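Local coordinates for protein transcriptional regulator (NtrC family) (Aquifex aeolicus, PDB 3DZD) that probably activates transcription by sigma-54 RNA polymerase as an AAA+ ATPase of the NtrC family, under control of a response regulator receiver domain, at residues His26-Lys31 with Glu37-Glu42; Thr248-Arg253 with Asn257-Val262. All coordinates share one frame; numbering follows the deposited sequence.

Interaction 1 lies in the receiver domain and interaction 2 in the sigma-54 interaction domain. Their centres are 49 Å apart and their nearest atoms about 37 Å, so they do not touch within the chain. Interaction 1 ties an outermost sheet strand to the helix that follows it. Interaction 2 is a small beta hairpin on the ATPase domain. The second subunit brings the two regions together: Gln258 NE2 of one subunit hydrogen-bonds to Ile40 O of the other, and one of the two such bonds is weak. Such contacts fit the inactive state, with a receiver domain against the ATPase domain of its partner. ADP binds in a pocket of residues between 130 and 351.

Interaction 1: His26-Lys31 with Glu37-Glu42; sequences HPDTAK and EKKIKE
The side chain of Lys39 passes alongside the carboxylate of Asp28 and reaches the backbone of Thr29. The contact belongs to a CheY-like receiver domain, a parallel sheet flanked by helices. Strand 26-30 is an outermost strand of that sheet, and helix 33-42 follows it in the chain. Lys39 lies on the side of the helix that faces the strand. Beyond CG its chain is extended, and this carries the ammonium group to the strand. There NZ donates a hydrogen bond to Thr29 O at 2.9 Å. The nitrogen sits out of the carbonyl plane, tilted by 27°. The salt bridge to Asp28 is looser: NZ lies 3.5 Å from OD1, and the hydrogen bond is weak. The other carboxylate oxygen rests beside the methylene groups, with OD2 of Asp28 3.5 Å from CE of Lys39. The two side chains approach from opposite directions. Asp28 places CG anti to its own nitrogen, at chi1 -159°, which brings the carboxylate to the lysine chain. Its OD1 also accepts a bond from the backbone N of Thr29, 2.8 Å away, and this helps to fix the carboxylate. Glu35, one turn earlier on the same helix, forms a second salt bridge with Lys39. The ammonium group thus has two acids as partners, and its charge is probably balanced by both. Phe45 touches both Asp28 and Lys39. A methionine in place of Lys39 would probably leave Thr29 O without this donor and Asp28 and Glu35 without the positive charge between them. On the same helix, Lys38 and Glu42 form a salt bridge, with NZ of Lys38 3.0 Å from OE2 of Glu42, above the carboxylate plane.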
loop_
_atom_site.group_PDB
_atom_site.type_symbol
_atom_site.label_atom_id
_atom_site.label_comp_id
_atom_site.label_asym_id
_atom_site.label_seq_id
_atom_site.Cartn_x
_atom_site.Cartn_y
_atom_site.Cartn_z
ATOM N N HIS A 26 7.690 11.708 24.681
ATOM C CA HIS A 26 8.934 12.168 25.270
ATOM C C HIS A 26 9.284 13.555 24.710
ATOM O O HIS A 26 9.876 13.672 23.640
ATOM C CB HIS A 26 10.043 11.128 25.048
ATOM C CG HIS A 26 9.824 9.841 25.793
ATOM N ND1 HIS A 26 8.784 8.979 25.509
ATOM C CD2 HIS A 26 10.509 9.271 26.814
ATOM C CE1 HIS A 26 8.835 7.939 26.323
ATOM N NE2 HIS A 26 9.872 8.091 27.125
ATOM N N PRO A 27 8.891 14.614 25.441
ATOM C CA PRO A 27 9.034 16.012 25.020
ATOM C C PRO A 27 10.451 16.543 25.178
ATOM O O PRO A 27 11.202 16.078 26.042
ATOM C CB PRO A 27 8.139 16.779 26.004
ATOM C CG PRO A 27 7.572 15.766 26.948
ATOM C CD PRO A 27 8.359 14.511 26.808
ATOM N N ASP A 28 10.790 17.524 24.347
ATOM C CA ASP A 28 11.971 18.355 24.531
ATOM C C ASP A 28 11.526 19.780 24.240
ATOM O O ASP A 28 10.486 19.980 23.623
ATOM C CB ASP A 28 13.082 17.938 23.573
ATOM C CG ASP A 28 14.457 18.394 24.034
ATOM O OD1 ASP A 28 14.546 19.198 24.993
ATOM O OD2 ASP A 28 15.455 17.943 23.428
ATOM N N THR A 29 12.293 20.770 24.684
ATOM C CA THR A 29 11.891 22.160 24.508
ATOM C C THR A 29 13.047 23.043 24.066
ATOM O O THR A 29 14.182 22.853 24.494
ATOM C CB THR A 29 11.290 22.741 25.799
ATOM O OG1 THR A 29 12.281 22.742 26.831
ATOM C CG2 THR A 29 10.107 21.912 26.259
ATOM N N ALA A 30 12.745 24.003 23.199
ATOM C CA ALA A 30 13.704 25.023 22.794
ATOM C C ALA A 30 13.101 26.395 23.061
ATOM O O ALA A 30 11.952 26.655 22.708
ATOM C CB ALA A 30 14.055 24.876 21.332
ATOM N N LYS A 31 13.876 27.274 23.683
ATOM C CA LYS A 31 13.354 28.564 24.117
ATOM C C LYS A 31 13.693 29.689 23.140
ATOM O O LYS A 31 13.221 30.815 23.290
ATOM C CB LYS A 31 13.863 28.885 25.522
ATOM C CG LYS A 31 13.490 27.829 26.554
ATOM C CD LYS A 31 14.271 28.006 27.850
ATOM C CE LYS A 31 13.976 26.886 28.847
ATOM N NZ LYS A 31 14.761 27.042 30.110
ATOM N N GLU A 37 17.216 25.238 16.312
ATOM C CA GLU A 37 18.035 24.807 15.179
ATOM C C GLU A 37 19.054 23.769 15.612
ATOM O O GLU A 37 19.290 22.778 14.923
ATOM C CB GLU A 37 18.749 26.003 14.554
ATOM C CG GLU A 37 17.806 27.016 13.942
ATOM C CD GLU A 37 18.523 28.245 13.426
ATOM O OE1 GLU A 37 19.635 28.539 13.915
ATOM O OE2 GLU A 37 17.967 28.923 12.534
ATOM N N LYS A 38 19.657 24.011 16.767
ATOM C CA LYS A 38 20.574 23.064 17.368
ATOM C C LYS A 38 19.923 21.688 17.430
ATOM O O LYS A 38 20.396 20.730 16.809
ATOM C CB LYS A 38 20.943 23.536 18.775
ATOM C CG LYS A 38 21.588 22.487 19.661
ATOM C CD LYS A 38 23.060 22.336 19.356
ATOM C CE LYS A 38 23.779 21.698 20.524
ATOM N NZ LYS A 38 23.044 20.495 21.001
ATOM N N LYS A 39 18.822 21.597 18.167
ATOM C CA LYS A 39 18.192 20.306 18.425
ATOM C C LYS A 39 17.639 19.614 17.177
ATOM O O LYS A 39 17.654 18.386 17.085
ATOM C CB LYS A 39 17.134 20.435 19.523
ATOM C CG LYS A 39 17.748 20.397 20.910
ATOM C CD LYS A 39 16.864 21.008 21.972
ATOM C CE LYS A 39 17.500 20.807 23.335
ATOM N NZ LYS A 39 16.881 21.673 24.353
ATOM N N ILE A 40 17.173 20.397 16.212
ATOM C CA ILE A 40 16.612 19.834 14.988
ATOM C C ILE A 40 17.685 19.113 14.164
ATOM O O ILE A 40 17.483 17.979 13.719
ATOM C CB ILE A 40 15.913 20.929 14.149
ATOM C CG1 ILE A 40 14.665 21.430 14.880
ATOM C CG2 ILE A 40 15.563 20.421 12.768
ATOM C CD1 ILE A 40 13.992 22.599 14.210
ATOM N N LYS A 41 18.828 19.768 13.981
ATOM C CA LYS A 41 19.932 19.210 13.203
ATOM C C LYS A 41 20.551 18.022 13.928
ATOM O O LYS A 41 21.176 17.154 13.316
ATOM C CB LYS A 41 21.000 20.282 12.955
ATOM C CG LYS A 41 20.532 21.440 12.083
ATOM C CD LYS A 41 21.323 22.709 12.353
ATOM C CE LYS A 41 22.780 22.560 11.946
ATOM N NZ LYS A 41 23.583 23.777 12.262
ATOM N N GLU A 42 20.360 17.997 15.240
ATOM C CA GLU A 42 20.979 17.013 16.112
ATOM C C GLU A 42 20.146 15.733 16.184
ATOM O O GLU A 42 20.684 14.622 16.195
ATOM C CB GLU A 42 21.125 17.626 17.506
ATOM C CG GLU A 42 21.930 16.820 18.507
ATOM C CD GLU A 42 21.983 17.496 19.870
ATOM O OE1 GLU A 42 20.923 17.950 20.357
ATOM O OE2 GLU A 42 23.085 17.577 20.452
#

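Interaction 2: Thr248-Arg253 with Asn257-Val262; sequences TGSFTR and NQKIEV
Segments 248-253 and 257-262 run antiparallel, and three backbone hydrogen bonds join them. Phe251 and Ile260 form a hydrogen-bonded pair, with N to O distances of 2.9 Å in both directions. Val262 N adds a bond to Gly249 O at 3.2 Å. Gly249 has positive phi and leads out of helix 236-248 into the hairpin. Ser250 and Glu261 are a non-hydrogen-bonded pair, their CA atoms 4.2 Å apart. Phe251 and Ile260 share one face of the hairpin. CB of Ile260 lies over the rim of the Phe251 ring, 4.2 Å above its plane. Val262 CG2 meets the edge of that ring in plane, 3.6 Å from CD2 of Phe251. With CG between the backbone N and the carbonyl carbon, chi1 76°, the ring lies against Ile260 and Val262. Further along, CD1 of Ile260 sits over one face of the Arg253 guanidinium, toward its rim, 3.5 Å from NH1 of Arg253. That group is salt-bridged to Glu219. Gln258 hydrogen-bonds to Ser70 of the second subunit, and Glu261 salt-bridges Arg2 of that subunit. The beta hairpin turns Phe251 and Ile260 to helix 217-220; its place before strand 265-270 is consistent with the pre-sensor 1 insertion of AAA+ sigma-54 activators.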
loop_
_atom_site.group_PDB
_atom_site.type_symbol
_atom_site.label_atom_id
_atom_site.label_comp_id
_atom_site.label_asym_id
_atom_site.label_seq_id
_atom_site.Cartn_x
_atom_site.Cartn_y
_atom_site.Cartn_z
ATOM N N THR A 248 -24.224 6.863 -14.547
ATOM C CA THR A 248 -24.737 7.652 -13.427
ATOM C C THR A 248 -23.623 8.163 -12.523
ATOM O O THR A 248 -23.777 9.177 -11.845
ATOM C CB THR A 248 -25.754 6.859 -12.575
ATOM O OG1 THR A 248 -25.116 5.705 -12.012
ATOM C CG2 THR A 248 -26.946 6.417 -13.423
ATOM N N GLY A 249 -22.498 7.459 -12.516
ATOM C CA GLY A 249 -21.404 7.821 -11.641
ATOM C C GLY A 249 -21.692 7.494 -10.188
ATOM O O GLY A 249 -20.979 7.939 -9.295
ATOM N N SER A 250 -22.741 6.714 -9.948
ATOM C CA SER A 250 -23.002 6.191 -8.611
ATOM C C SER A 250 -23.423 4.722 -8.663
ATOM O O SER A 250 -23.673 4.175 -9.736
ATOM C CB SER A 250 -24.057 7.030 -7.885
ATOM O OG SER A 250 -25.306 6.978 -8.549
ATOM N N PHE A 251 -23.486 4.084 -7.503
ATOM C CA PHE A 251 -23.971 2.714 -7.415
ATOM C C PHE A 251 -24.385 2.385 -5.983
ATOM O O PHE A 251 -24.304 3.226 -5.089
ATOM C CB PHE A 251 -22.899 1.725 -7.877
ATOM C CG PHE A 251 -21.809 1.510 -6.876
ATOM C CD1 PHE A 251 -21.904 0.494 -5.939
ATOM C CD2 PHE A 251 -20.695 2.327 -6.864
ATOM C CE1 PHE A 251 -20.910 0.298 -5.007
ATOM C CE2 PHE A 251 -19.688 2.138 -5.931
ATOM C CZ PHE A 251 -19.793 1.122 -5.005
ATOM N N THR A 252 -24.821 1.152 -5.768
ATOM C CA THR A 252 -25.167 0.694 -4.434
ATOM C C THR A 252 -24.542 -0.672 -4.217
ATOM O O THR A 252 -24.248 -1.381 -5.178
ATOM C CB THR A 252 -26.687 0.612 -4.261
ATOM O OG1 THR A 252 -27.238 -0.225 -5.286
ATOM C CG2 THR A 252 -27.303 1.997 -4.375
ATOM N N ARG A 253 -24.316 -1.038 -2.963
ATOM C CA ARG A 253 -23.759 -2.350 -2.672
ATOM C C ARG A 253 -24.801 -3.443 -2.889
ATOM O O ARG A 253 -25.981 -3.161 -3.125
ATOM C CB ARG A 253 -23.236 -2.404 -1.243
ATOM C CG ARG A 253 -22.047 -1.487 -0.991
ATOM C CD ARG A 253 -21.414 -1.797 0.347
ATOM N NE ARG A 253 -20.180 -1.053 0.583
ATOM C CZ ARG A 253 -20.126 0.130 1.184
ATOM N NH1 ARG A 253 -21.242 0.720 1.598
ATOM N NH2 ARG A 253 -18.955 0.727 1.369
ATOM N N ASN A 257 -28.915 0.058 0.122
ATOM C CA ASN A 257 -29.622 1.057 -0.671
ATOM C C ASN A 257 -28.946 2.427 -0.623
ATOM O O ASN A 257 -29.416 3.386 -1.239
ATOM C CB ASN A 257 -31.077 1.172 -0.208
ATOM C CG ASN A 257 -31.894 2.109 -1.078
ATOM O OD1 ASN A 257 -31.710 2.167 -2.297
ATOM N ND2 ASN A 257 -32.803 2.853 -0.456
ATOM N N GLN A 258 -27.842 2.514 0.109
ATOM C CA GLN A 258 -27.121 3.772 0.241
ATOM C C GLN A 258 -26.419 4.138 -1.064
ATOM O O GLN A 258 -25.637 3.357 -1.601
ATOM C CB GLN A 258 -26.112 3.685 1.380
ATOM C CG GLN A 258 -25.785 5.016 2.010
ATOM C CD GLN A 258 -24.658 4.910 3.001
ATOM O OE1 GLN A 258 -24.007 3.868 3.108
ATOM N NE2 GLN A 258 -24.411 5.987 3.728
ATOM N N LYS A 259 -26.715 5.326 -1.574
ATOM C CA LYS A 259 -26.131 5.790 -2.818
ATOM C C LYS A 259 -24.662 6.128 -2.611
ATOM O O LYS A 259 -24.309 6.880 -1.700
ATOM C CB LYS A 259 -26.868 7.028 -3.311
ATOM C CG LYS A 259 -26.779 7.251 -4.804
ATOM C CD LYS A 259 -27.894 6.511 -5.532
ATOM C CE LYS A 259 -27.972 6.949 -6.989
ATOM N NZ LYS A 259 -27.906 8.436 -7.127
ATOM N N ILE A 260 -23.807 5.571 -3.458
ATOM C CA ILE A 260 -22.380 5.835 -3.370
ATOM C C ILE A 260 -21.844 6.405 -4.674
ATOM O O ILE A 260 -21.990 5.801 -5.735
ATOM C CB ILE A 260 -21.591 4.579 -3.016
ATOM C CG1 ILE A 260 -22.252 3.855 -1.841
ATOM C CG2 ILE A 260 -20.152 4.943 -2.682
ATOM C CD1 ILE A 260 -21.393 2.769 -1.231
ATOM N N GLU A 261 -21.230 7.578 -4.585
ATOM C CA GLU A 261 -20.653 8.232 -5.749
ATOM C C GLU A 261 -19.184 7.870 -5.872
ATOM O O GLU A 261 -18.434 7.991 -4.904
ATOM C CB GLU A 261 -20.785 9.745 -5.620
ATOM C CG GLU A 261 -22.210 10.239 -5.576
ATOM C CD GLU A 261 -22.310 11.711 -5.896
ATOM O OE1 GLU A 261 -21.340 12.446 -5.608
ATOM O OE2 GLU A 261 -23.355 12.129 -6.438
ATOM N N VAL A 262 -18.772 7.414 -7.052
ATOM C CA VAL A 262 -17.359 7.149 -7.290
ATOM C C VAL A 262 -16.759 8.020 -8.373
ATOM O O VAL A 262 -17.456 8.614 -9.194
ATOM C CB VAL A 262 -17.063 5.674 -7.623
ATOM C CG1 VAL A 262 -16.205 5.042 -6.526
ATOM C CG2 VAL A 262 -18.352 4.902 -7.855
#